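PDB 1VLI: spore coat polysaccharide biosynthesis protein SpsE from Bacillus subtilis, which probably acts as an N-acylneuraminate-9-phosphate synthase-type enzyme in the biosynthesis of spore coat polysaccharide. Local coordinates for residues V194-A199 / T304-E309; S204-I209 / V238-K243; C122-A127 / I145-L150; G36-G41 / A258-A263. All coordinates share one frame; numbering follows the deposited sequence.

Contact 1 (V194-A199 / T304-E309); sequences VAKYPA and TAIEGE
The carboxylate end of E307 lies against the backbone and side chains of V194 and A195, and the I306 side chain meets K196. V194 and E307 cross at about a right angle, V194 CG1 standing 3.7 Å from E307 CD. E307 OE2 is modelled so near the backbone N of A195 that its place is doubtful and the nature of the pair stays open. I306 and K196 also cross at about a right angle; I306 CD1 faces K196 CB and CG, again modelled too closely for the spacing to carry weight. CG of E307 is anti to its carbonyl carbon (chi1 -69°), and the chain runs extended from there to the carboxylate. In the second shell, T304 grips the other carboxylate oxygen twice: T304 N donates to E307 OE1 on its anti lone pair at 3.0 Å, and T304 OG1 donates to E307 OE1 at 2.6 Å from above the carboxylate plane. An alanine at T304 would probably leave OE1 with the backbone donor alone of these two and the carboxylate freer to turn. V194 O accepts from ND1 of H226, a zinc ligand, and the A195 side chain is about 8 Å from the zinc ion. The contact ties the loop after strand 188-193 of the TIM barrel to the loop between helices 293-296 and 310-313.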
loop_
_atom_site.group_PDB
_atom_site.type_symbol
_atom_site.label_atom_id
_atom_site.label_comp_id
_atom_site.label_asym_id
_atom_site.label_seq_id
_atom_site.Cartn_x
_atom_site.Cartn_y
_atom_site.Cartn_z
ATOM N N VAL A 194 -8.424 6.173 -2.968
ATOM C CA VAL A 194 -9.142 5.894 -4.230
ATOM C C VAL A 194 -8.173 5.448 -5.352
ATOM O O VAL A 194 -7.203 6.158 -5.659
ATOM C CB VAL A 194 -9.877 7.143 -4.717
ATOM C CG1 VAL A 194 -10.785 6.808 -5.878
ATOM C CG2 VAL A 194 -10.650 7.789 -3.578
ATOM N N ALA A 195 -8.432 4.296 -5.979
ATOM C CA ALA A 195 -7.454 3.689 -6.927
ATOM C C ALA A 195 -7.306 4.383 -8.288
ATOM O O ALA A 195 -6.314 4.164 -8.994
ATOM C CB ALA A 195 -7.693 2.174 -7.107
ATOM N N LYS A 196 -8.278 5.213 -8.648
ATOM C CA LYS A 196 -8.134 6.106 -9.793
ATOM C C LYS A 196 -7.001 7.133 -9.593
ATOM O O LYS A 196 -6.795 7.645 -8.496
ATOM C CB LYS A 196 -9.463 6.813 -10.068
ATOM C CG LYS A 196 -9.524 7.566 -11.399
ATOM C CD LYS A 196 -9.338 6.654 -12.626
ATOM C CE LYS A 196 -9.514 7.443 -13.922
ATOM N NZ LYS A 196 -9.379 6.559 -15.108
ATOM N N TYR A 197 -6.256 7.409 -10.657
ATOM C CA TYR A 197 -5.224 8.434 -10.613
ATOM C C TYR A 197 -5.191 9.190 -11.950
ATOM O O TYR A 197 -4.964 8.579 -12.998
ATOM C CB TYR A 197 -3.849 7.834 -10.253
ATOM C CG TYR A 197 -2.705 8.854 -10.202
ATOM C CD1 TYR A 197 -2.514 9.684 -9.082
ATOM C CD2 TYR A 197 -1.803 8.982 -11.271
ATOM C CE1 TYR A 197 -1.463 10.621 -9.037
ATOM C CE2 TYR A 197 -0.747 9.910 -11.232
ATOM C CZ TYR A 197 -0.588 10.721 -10.116
ATOM O OH TYR A 197 0.446 11.628 -10.090
ATOM N N PRO A 198 -5.446 10.503 -11.924
ATOM C CA PRO A 198 -5.830 11.214 -10.710
ATOM C C PRO A 198 -7.311 10.989 -10.348
ATOM O O PRO A 198 -8.114 10.566 -11.200
ATOM C CB PRO A 198 -5.581 12.680 -11.075
ATOM C CG PRO A 198 -5.841 12.730 -12.536
ATOM C CD PRO A 198 -5.384 11.404 -13.088
ATOM N N ALA A 199 -7.644 11.273 -9.091
ATOM C CA ALA A 199 -8.975 11.049 -8.573
ATOM C C ALA A 199 -9.687 12.391 -8.448
ATOM O O ALA A 199 -9.251 13.254 -7.684
ATOM C CB ALA A 199 -8.896 10.360 -7.230
ATOM N N THR A 304 -15.540 2.725 -5.704
ATOM C CA THR A 304 -16.215 3.865 -6.361
ATOM C C THR A 304 -16.744 3.532 -7.773
ATOM O O THR A 304 -16.438 2.466 -8.329
ATOM C CB THR A 304 -15.330 5.162 -6.382
ATOM O OG1 THR A 304 -14.062 4.885 -6.993
ATOM C CG2 THR A 304 -14.977 5.642 -4.960
ATOM N N ALA A 305 -17.558 4.442 -8.324
ATOM C CA ALA A 305 -18.019 4.356 -9.716
ATOM C C ALA A 305 -16.860 4.289 -10.734
ATOM O O ALA A 305 -16.988 3.599 -11.747
ATOM C CB ALA A 305 -18.984 5.502 -10.046
ATOM N N ILE A 306 -15.741 4.982 -10.446
ATOM C CA ILE A 306 -14.516 4.996 -11.303
ATOM C C ILE A 306 -13.458 3.905 -10.993
ATOM O O ILE A 306 -12.461 3.771 -11.718
ATOM C CB ILE A 306 -13.833 6.413 -11.339
ATOM C CG1 ILE A 306 -13.458 6.878 -9.926
ATOM C CG2 ILE A 306 -14.701 7.428 -12.102
ATOM C CD1 ILE A 306 -12.411 7.965 -9.878
ATOM N N GLU A 307 -13.671 3.148 -9.915
ATOM C CA GLU A 307 -12.878 1.940 -9.632
ATOM C C GLU A 307 -13.634 0.670 -10.104
ATOM O O GLU A 307 -13.109 -0.104 -10.905
ATOM C CB GLU A 307 -12.483 1.864 -8.139
ATOM C CG GLU A 307 -11.463 2.913 -7.675
ATOM C CD GLU A 307 -11.501 3.177 -6.164
ATOM O OE1 GLU A 307 -12.597 3.337 -5.579
ATOM O OE2 GLU A 307 -10.424 3.241 -5.548
ATOM N N GLY A 308 -14.858 0.477 -9.607
ATOM C CA GLY A 308 -15.773 -0.567 -10.095
ATOM C C GLY A 308 -15.434 -2.015 -9.762
ATOM O O GLY A 308 -14.916 -2.744 -10.619
ATOM N N GLU A 309 -15.765 -2.431 -8.533
ATOM C CA GLU A 309 -15.524 -3.795 -7.977
ATOM C C GLU A 309 -14.150 -4.431 -8.283
ATOM O O GLU A 309 -14.050 -5.545 -8.829
ATOM C CB GLU A 309 -16.691 -4.755 -8.269
ATOM C CG GLU A 309 -16.857 -5.136 -9.730
ATOM C CD GLU A 309 -18.102 -5.957 -9.974
ATOM O OE1 GLU A 309 -19.189 -5.551 -9.493
ATOM O OE2 GLU A 309 -17.991 -7.002 -10.654
#

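Contact 2 (S204-I209 / V238-K243); sequences SNLSVI and VRLGAK
I209 and L206 carry the contact from one segment, meeting L240 and the backbone from L240 to A242 in the other. The closely packed part is built on I209 and L240. The CG2 branch of I209, anti to the backbone N, is set against main-chain atoms, 3.7 Å from L240 O and 3.9 Å from A242 N. Its other branch, CG1, is anti to the carbonyl carbon (chi1 -69°), and CD1 at its end lies 4.1 Å from A242 CB. Beside it, L240 points at the other segment and sets its CD1 methyl against L206, 3.7 Å from L206 CB and 3.8 Å from L206 O. L206, I209 and A242 are all buried: L206 also packs on F223 and A236, I209 on I221 and F223 of strand 220-225, while A242 rests on A237 of helix 232-239. No hydrogen bond crosses between the segments, so the joint is made by apolar groups and by methyls laid on peptide atoms.

The backbone that I209 meets is a Schellman motif at the C-terminal end of helix 232-239, in which G241 N bonds to V238 O and A242 N to A237 O, with G241 at positive phi as the C-prime residue. In this TIM barrel the motif brings the end of one outer helix beside the first turn of the preceding one, 208-215.

Toward the solvent the contact thins. G241, the exposed member, adds little beyond its carbonyl carbon, 4.4 Å from I209 CG2.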
loop_
_atom_site.group_PDB
_atom_site.type_symbol
_atom_site.label_atom_id
_atom_site.label_comp_id
_atom_site.label_asym_id
_atom_site.label_seq_id
_atom_site.Cartn_x
_atom_site.Cartn_y
_atom_site.Cartn_z
ATOM N N SER A 204 -13.511 11.486 -3.425
ATOM C CA SER A 204 -12.720 11.408 -2.192
ATOM C C SER A 204 -13.362 10.548 -1.101
ATOM O O SER A 204 -12.652 9.831 -0.387
ATOM C CB SER A 204 -12.481 12.804 -1.638
ATOM O OG SER A 204 -11.903 13.622 -2.633
ATOM N N ASN A 205 -14.688 10.647 -0.971
ATOM C CA ASN A 205 -15.436 10.072 0.137
ATOM C C ASN A 205 -14.724 10.182 1.482
ATOM O O ASN A 205 -14.521 9.182 2.157
ATOM C CB ASN A 205 -15.807 8.616 -0.156
ATOM C CG ASN A 205 -16.817 8.493 -1.290
ATOM O OD1 ASN A 205 -18.002 8.921 -1.181
ATOM N ND2 ASN A 205 -16.367 7.897 -2.387
ATOM N N LEU A 206 -14.377 11.398 1.881
ATOM C CA LEU A 206 -13.658 11.622 3.147
ATOM C C LEU A 206 -14.419 11.260 4.438
ATOM O O LEU A 206 -13.796 11.065 5.491
ATOM C CB LEU A 206 -13.137 13.060 3.221
ATOM C CG LEU A 206 -12.161 13.559 2.156
ATOM C CD1 LEU A 206 -11.471 14.834 2.623
ATOM C CD2 LEU A 206 -11.116 12.497 1.855
ATOM N N SER A 207 -15.760 11.171 4.376
ATOM C CA SER A 207 -16.507 10.734 5.563
ATOM C C SER A 207 -16.092 9.308 5.984
ATOM O O SER A 207 -16.392 8.869 7.083
ATOM C CB SER A 207 -18.026 10.846 5.365
ATOM O OG SER A 207 -18.392 10.211 4.163
ATOM N N VAL A 208 -15.359 8.614 5.124
ATOM C CA VAL A 208 -14.847 7.310 5.435
ATOM C C VAL A 208 -13.807 7.335 6.548
ATOM O O VAL A 208 -13.688 6.373 7.323
ATOM C CB VAL A 208 -14.245 6.666 4.179
ATOM C CG1 VAL A 208 -13.320 5.481 4.527
ATOM C CG2 VAL A 208 -15.337 6.238 3.233
ATOM N N ILE A 209 -13.044 8.429 6.627
ATOM C CA ILE A 209 -11.985 8.540 7.623
ATOM C C ILE A 209 -12.489 8.439 9.084
ATOM O O ILE A 209 -12.046 7.525 9.778
ATOM C CB ILE A 209 -11.114 9.803 7.366
ATOM C CG1 ILE A 209 -10.298 9.608 6.080
ATOM C CG2 ILE A 209 -10.216 10.094 8.585
ATOM C CD1 ILE A 209 -9.513 10.871 5.636
ATOM N N VAL A 238 -7.219 16.032 7.111
ATOM C CA VAL A 238 -6.578 16.303 8.390
ATOM C C VAL A 238 -7.607 16.833 9.375
ATOM O O VAL A 238 -7.660 16.395 10.528
ATOM C CB VAL A 238 -5.397 17.309 8.227
ATOM C CG1 VAL A 238 -4.985 17.960 9.567
ATOM C CG2 VAL A 238 -4.221 16.619 7.586
ATOM N N ARG A 239 -8.457 17.746 8.927
ATOM C CA ARG A 239 -9.450 18.275 9.856
ATOM C C ARG A 239 -10.651 17.344 10.088
ATOM O O ARG A 239 -11.502 17.650 10.898
ATOM C CB ARG A 239 -9.766 19.765 9.624
ATOM C CG ARG A 239 -10.909 20.142 8.721
ATOM C CD ARG A 239 -10.929 21.666 8.404
ATOM N NE ARG A 239 -10.276 21.895 7.121
ATOM C CZ ARG A 239 -10.900 21.943 5.935
ATOM N NH1 ARG A 239 -12.248 21.839 5.850
ATOM N NH2 ARG A 239 -10.158 22.104 4.825
ATOM N N LEU A 240 -10.660 16.195 9.411
ATOM C CA LEU A 240 -11.547 15.080 9.714
ATOM C C LEU A 240 -10.834 13.995 10.511
ATOM O O LEU A 240 -11.397 12.947 10.698
ATOM C CB LEU A 240 -12.105 14.440 8.435
ATOM C CG LEU A 240 -13.318 15.193 7.891
ATOM C CD1 LEU A 240 -13.681 14.764 6.499
ATOM C CD2 LEU A 240 -14.482 15.013 8.803
ATOM N N GLY A 241 -9.593 14.239 10.942
ATOM C CA GLY A 241 -8.908 13.362 11.876
ATOM C C GLY A 241 -7.799 12.479 11.314
ATOM O O GLY A 241 -7.226 11.676 12.057
ATOM N N ALA A 242 -7.511 12.562 10.012
ATOM C CA ALA A 242 -6.451 11.711 9.390
ATOM C C ALA A 242 -5.109 11.966 10.091
ATOM O O ALA A 242 -4.812 13.092 10.415
ATOM C CB ALA A 242 -6.314 12.032 7.890
ATOM N N LYS A 243 -4.311 10.940 10.341
ATOM C CA LYS A 243 -3.019 11.155 11.038
ATOM C C LYS A 243 -1.760 10.864 10.183
ATOM O O LYS A 243 -0.618 11.027 10.651
ATOM C CB LYS A 243 -2.986 10.364 12.353
ATOM C CG LYS A 243 -4.164 10.629 13.293
ATOM C CD LYS A 243 -4.195 12.085 13.753
ATOM C CE LYS A 243 -2.977 12.468 14.590
ATOM N NZ LYS A 243 -3.154 13.813 15.245
#

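Contact 3 (C122-A127 / I145-L150); sequences CDEGSA and INHLPL
The imidazole of H147, joined to E124 through a water, has L150 CB over the centre of one face, 3.2 Å above the plane. P149 CD and the water lie at its edge, in plane. The water donates to E124 OE1 at 2.7 Å and lies 2.8 Å from H147 NE2, bridging the two side chains, while C122 O approaches the ring obliquely, 3.9 Å from CD2. The other carboxylate oxygen, E124 OE2, rests against P149, 4.0 Å from its CB.

L150 supplies the largest share of the contact. With CG anti to the backbone N (chi1 174°), its fork spreads over the opposite main chain, CD1 3.5 Å from D123 C and CD2 3.7 Å from C122 C. That main chain is fixed by an N-cap: S126 N donates to D123 OD1 at 2.9 Å in a nearly straight bond, while D123 OD2 forms a salt bridge with R70.

D123 and H147 occupy N-cap positions of consecutive barrel helices, 124-131 and 148-155. E124 and A127 also pack on Y153 and V154 of helix 148-155. The contact lies beyond strands 116-118 and 138-140, the third and fourth strands of the barrel, neighbours in the TIM-barrel order.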
loop_
_atom_site.group_PDB
_atom_site.type_symbol
_atom_site.label_atom_id
_atom_site.label_comp_id
_atom_site.label_asym_id
_atom_site.label_seq_id
_atom_site.Cartn_x
_atom_site.Cartn_y
_atom_site.Cartn_z
ATOM N N CYS A 122 5.146 -6.765 -1.647
ATOM C CA CYS A 122 4.020 -7.506 -2.222
ATOM C C CYS A 122 4.113 -9.038 -2.144
ATOM O O CYS A 122 3.260 -9.719 -2.700
ATOM C CB CYS A 122 3.828 -7.102 -3.689
ATOM S SG CYS A 122 5.362 -7.219 -4.647
ATOM N N ASP A 123 5.173 -9.568 -1.533
ATOM C CA ASP A 123 5.281 -10.989 -1.255
ATOM C C ASP A 123 6.351 -11.267 -0.212
ATOM O O ASP A 123 7.037 -10.347 0.259
ATOM C CB ASP A 123 5.531 -11.811 -2.521
ATOM C CG ASP A 123 6.541 -11.185 -3.458
ATOM O OD1 ASP A 123 7.685 -10.870 -3.030
ATOM O OD2 ASP A 123 6.275 -11.015 -4.676
ATOM N N GLU A 124 6.481 -12.540 0.149
ATOM C CA GLU A 124 7.454 -12.982 1.140
ATOM C C GLU A 124 8.891 -12.539 0.765
ATOM O O GLU A 124 9.634 -12.026 1.609
ATOM C CB GLU A 124 7.329 -14.505 1.350
ATOM C CG GLU A 124 6.041 -14.973 2.067
ATOM C CD GLU A 124 4.734 -15.046 1.215
ATOM O OE1 GLU A 124 4.718 -14.673 0.005
ATOM O OE2 GLU A 124 3.681 -15.502 1.766
ATOM N N GLY A 125 9.246 -12.676 -0.512
ATOM C CA GLY A 125 10.581 -12.358 -1.005
ATOM C C GLY A 125 10.942 -10.879 -1.055
ATOM O O GLY A 125 12.077 -10.493 -0.720
ATOM N N SER A 126 10.004 -10.046 -1.507
ATOM C CA SER A 126 10.180 -8.590 -1.441
ATOM C C SER A 126 10.280 -8.151 0.022
ATOM O O SER A 126 11.101 -7.288 0.377
ATOM C CB SER A 126 9.053 -7.852 -2.165
ATOM O OG SER A 126 7.775 -8.301 -1.730
ATOM N N ALA A 127 9.469 -8.774 0.876
ATOM C CA ALA A 127 9.526 -8.519 2.309
ATOM C C ALA A 127 10.935 -8.784 2.890
ATOM O O ALA A 127 11.420 -8.027 3.705
ATOM C CB ALA A 127 8.465 -9.318 3.048
ATOM N N ILE A 145 -4.564 -6.194 0.056
ATOM C CA ILE A 145 -5.303 -6.157 1.319
ATOM C C ILE A 145 -5.751 -7.547 1.787
ATOM O O ILE A 145 -5.978 -7.766 2.977
ATOM C CB ILE A 145 -6.500 -5.195 1.261
ATOM C CG1 ILE A 145 -6.976 -4.889 2.666
ATOM C CG2 ILE A 145 -7.683 -5.746 0.360
ATOM C CD1 ILE A 145 -7.929 -3.683 2.704
ATOM N N ASN A 146 -5.846 -8.494 0.860
ATOM C CA ASN A 146 -6.345 -9.833 1.183
ATOM C C ASN A 146 -5.258 -10.877 1.027
ATOM O O ASN A 146 -5.548 -12.068 1.011
ATOM C CB ASN A 146 -7.587 -10.185 0.324
ATOM C CG ASN A 146 -7.233 -10.452 -1.133
ATOM O OD1 ASN A 146 -6.181 -10.003 -1.616
ATOM N ND2 ASN A 146 -8.107 -11.184 -1.853
ATOM N N HIS A 147 -4.003 -10.439 0.933
ATOM C CA HIS A 147 -2.902 -11.372 0.869
ATOM C C HIS A 147 -2.553 -11.717 2.292
ATOM O O HIS A 147 -1.523 -11.262 2.855
ATOM C CB HIS A 147 -1.698 -10.752 0.166
ATOM C CG HIS A 147 -0.649 -11.741 -0.213
ATOM N ND1 HIS A 147 -0.511 -12.965 0.411
ATOM C CD2 HIS A 147 0.311 -11.691 -1.166
ATOM C CE1 HIS A 147 0.491 -13.626 -0.140
ATOM N NE2 HIS A 147 1.014 -12.871 -1.093
ATOM N N LEU A 148 -3.406 -12.549 2.867
ATOM C CA LEU A 148 -3.349 -12.869 4.283
ATOM C C LEU A 148 -2.054 -13.579 4.687
ATOM O O LEU A 148 -1.488 -13.242 5.724
ATOM C CB LEU A 148 -4.607 -13.635 4.730
ATOM C CG LEU A 148 -5.992 -12.987 4.479
ATOM C CD1 LEU A 148 -6.989 -13.730 5.327
ATOM C CD2 LEU A 148 -6.086 -11.454 4.790
ATOM N N PRO A 149 -1.557 -14.535 3.904
ATOM C CA PRO A 149 -0.240 -15.125 4.220
ATOM C C PRO A 149 0.872 -14.060 4.241
ATOM O O PRO A 149 1.720 -14.074 5.141
ATOM C CB PRO A 149 -0.050 -16.172 3.119
ATOM C CG PRO A 149 -1.506 -16.515 2.679
ATOM C CD PRO A 149 -2.153 -15.163 2.706
ATOM N N LEU A 150 0.829 -13.111 3.305
ATOM C CA LEU A 150 1.755 -11.988 3.341
ATOM C C LEU A 150 1.564 -11.116 4.575
ATOM O O LEU A 150 2.550 -10.722 5.205
ATOM C CB LEU A 150 1.669 -11.134 2.075
ATOM C CG LEU A 150 2.513 -9.846 2.095
ATOM C CD1 LEU A 150 4.083 -10.135 2.144
ATOM C CD2 LEU A 150 2.151 -8.925 0.957
HETATM O O HOH W 1 3.304 -14.056 -2.194
#

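Contact 4 (G36-G41 / A258-A263); sequences GINHDG and ADHSFA
Two loops at the mouth of the TIM barrel, following strands 30-36 and 244-248, are joined here by a His-carboxylate hydrogen bond and an amide-on-imidazole stack. H260 and D40 reach toward each other tip to tip: H260 NE2 donates to D40 OD1 at 2.9 Å, almost perfectly straight at 176° and in the ring plane, with a weak second bond to OD2. Carboxylate and ring planes are turned 62° apart. D40 sits at the end of a type I turn from I37, which also presents N38 to the ring. The N38 amide lies over one face of H260, the planes 22° apart and OD1 3.7 Å above the ring centre. OD1 also accepts from D259 N at 3.1 Å, and ND2 donates to F249 O, so the amide is held at both ends. H260 ND1 is bonded to T250 OG1, fixing the rotation of the ring. An alanine at H260 would probably leave D40 OD1 and T250 without their imidazole partner and uncover one face of the N38 amide. The D259 side chain is about 7 Å from the zinc ion, and a water that accepts from I37 N at 2.7 Å lies 2.7 Å from D259 OD2, to which it probably donates.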
loop_
_atom_site.group_PDB
_atom_site.type_symbol
_atom_site.label_atom_id
_atom_site.label_comp_id
_atom_site.label_asym_id
_atom_site.label_seq_id
_atom_site.Cartn_x
_atom_site.Cartn_y
_atom_site.Cartn_z
ATOM N N GLY A 36 7.648 7.280 -6.071
ATOM C CA GLY A 36 7.276 6.255 -7.036
ATOM C C GLY A 36 8.455 5.810 -7.887
ATOM O O GLY A 36 9.417 5.228 -7.372
ATOM N N ILE A 37 8.360 6.072 -9.194
ATOM C CA ILE A 37 9.449 5.834 -10.145
ATOM C C ILE A 37 9.903 7.121 -10.837
ATOM O O ILE A 37 10.639 7.073 -11.811
ATOM C CB ILE A 37 9.088 4.740 -11.196
ATOM C CG1 ILE A 37 7.925 5.159 -12.101
ATOM C CG2 ILE A 37 8.829 3.402 -10.537
ATOM C CD1 ILE A 37 7.757 4.216 -13.333
ATOM N N ASN A 38 9.490 8.264 -10.297
ATOM C CA ASN A 38 9.754 9.570 -10.898
ATOM C C ASN A 38 11.229 10.027 -10.930
ATOM O O ASN A 38 11.518 11.172 -11.284
ATOM C CB ASN A 38 8.886 10.653 -10.240
ATOM C CG ASN A 38 7.389 10.512 -10.568
ATOM O OD1 ASN A 38 6.991 9.743 -11.443
ATOM N ND2 ASN A 38 6.560 11.278 -9.862
ATOM N N HIS A 39 12.149 9.136 -10.578
ATOM C CA HIS A 39 13.598 9.382 -10.743
ATOM C C HIS A 39 14.087 9.091 -12.175
ATOM O O HIS A 39 15.241 9.349 -12.511
ATOM C CB HIS A 39 14.378 8.509 -9.761
ATOM C CG HIS A 39 13.972 7.067 -9.787
ATOM N ND1 HIS A 39 14.267 6.230 -10.840
ATOM C CD2 HIS A 39 13.300 6.310 -8.888
ATOM C CE1 HIS A 39 13.805 5.019 -10.589
ATOM N NE2 HIS A 39 13.211 5.039 -9.410
ATOM N N ASP A 40 13.199 8.506 -12.978
ATOM C CA ASP A 40 13.415 8.172 -14.377
ATOM C C ASP A 40 14.682 7.335 -14.633
ATOM O O ASP A 40 15.295 7.461 -15.681
ATOM C CB ASP A 40 13.409 9.452 -15.224
ATOM C CG ASP A 40 12.023 10.119 -15.314
ATOM O OD1 ASP A 40 10.976 9.425 -15.154
ATOM O OD2 ASP A 40 11.893 11.346 -15.573
ATOM N N GLY A 41 15.069 6.495 -13.674
ATOM C CA GLY A 41 16.302 5.697 -13.737
ATOM C C GLY A 41 17.605 6.466 -13.584
ATOM O O GLY A 41 18.673 5.971 -13.921
ATOM N N ALA A 258 6.026 9.399 -16.305
ATOM C CA ALA A 258 5.985 8.190 -15.465
ATOM C C ALA A 258 4.709 8.275 -14.591
ATOM O O ALA A 258 3.676 7.717 -14.959
ATOM C CB ALA A 258 7.253 8.070 -14.616
ATOM N N ASP A 259 4.770 8.988 -13.464
ATOM C CA ASP A 259 3.563 9.521 -12.799
ATOM C C ASP A 259 3.733 11.021 -12.639
ATOM O O ASP A 259 3.382 11.573 -11.603
ATOM C CB ASP A 259 3.373 8.928 -11.400
ATOM C CG ASP A 259 3.083 7.435 -11.420
ATOM O OD1 ASP A 259 1.893 7.045 -11.559
ATOM O OD2 ASP A 259 3.986 6.581 -11.269
ATOM N N HIS A 260 4.286 11.679 -13.653
ATOM C CA HIS A 260 4.805 13.034 -13.487
ATOM C C HIS A 260 3.733 14.091 -13.542
ATOM O O HIS A 260 3.722 15.023 -12.736
ATOM C CB HIS A 260 5.862 13.339 -14.552
ATOM C CG HIS A 260 7.172 12.665 -14.311
ATOM N ND1 HIS A 260 8.031 13.049 -13.305
ATOM C CD2 HIS A 260 7.777 11.640 -14.951
ATOM C CE1 HIS A 260 9.103 12.280 -13.325
ATOM N NE2 HIS A 260 8.973 11.415 -14.314
ATOM N N SER A 261 2.838 13.929 -14.508
ATOM C CA SER A 261 1.915 14.991 -14.927
ATOM C C SER A 261 0.954 15.442 -13.840
ATOM O O SER A 261 0.580 16.628 -13.771
ATOM C CB SER A 261 1.125 14.539 -16.159
ATOM O OG SER A 261 0.663 13.213 -15.984
ATOM N N PHE A 262 0.573 14.490 -12.995
ATOM C CA PHE A 262 -0.434 14.729 -11.970
ATOM C C PHE A 262 0.135 14.772 -10.534
ATOM O O PHE A 262 -0.604 15.044 -9.581
ATOM C CB PHE A 262 -1.587 13.719 -12.127
ATOM C CG PHE A 262 -2.280 13.777 -13.486
ATOM C CD1 PHE A 262 -3.051 14.898 -13.858
ATOM C CD2 PHE A 262 -2.173 12.709 -14.389
ATOM C CE1 PHE A 262 -3.702 14.957 -15.113
ATOM C CE2 PHE A 262 -2.822 12.754 -15.650
ATOM C CZ PHE A 262 -3.586 13.881 -16.008
ATOM N N ALA A 263 1.441 14.522 -10.388
ATOM C CA ALA A 263 2.113 14.627 -9.095
ATOM C C ALA A 263 2.371 16.088 -8.773
ATOM O O ALA A 263 2.390 16.937 -9.665
ATOM C CB ALA A 263 3.425 13.852 -9.110
HETATM O O HOH W 2 6.090 7.455 -9.884
#

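How the contacts relate
From the N terminus, contact 4 opens first, in the loop after strand 30-36. Contact 3 then opens and closes within its span, joining the starts of helices 124-131 and 148-155. Contact 1 opens at 194-199, and contact 2 forms wholly between its two segments, linking helix 208-215 to the end of helix 232-239. Contact 4 closes at 258-263, bringing the loops after the first and last barrel strands together, and contact 1 closes last, at 304-309, so contacts 1 and 4 cross. These two also touch, Y197 OH lying against the 258-263 loop, while T304 packs on N205 of contact 2. Contact 3 stands apart, touching none of the others.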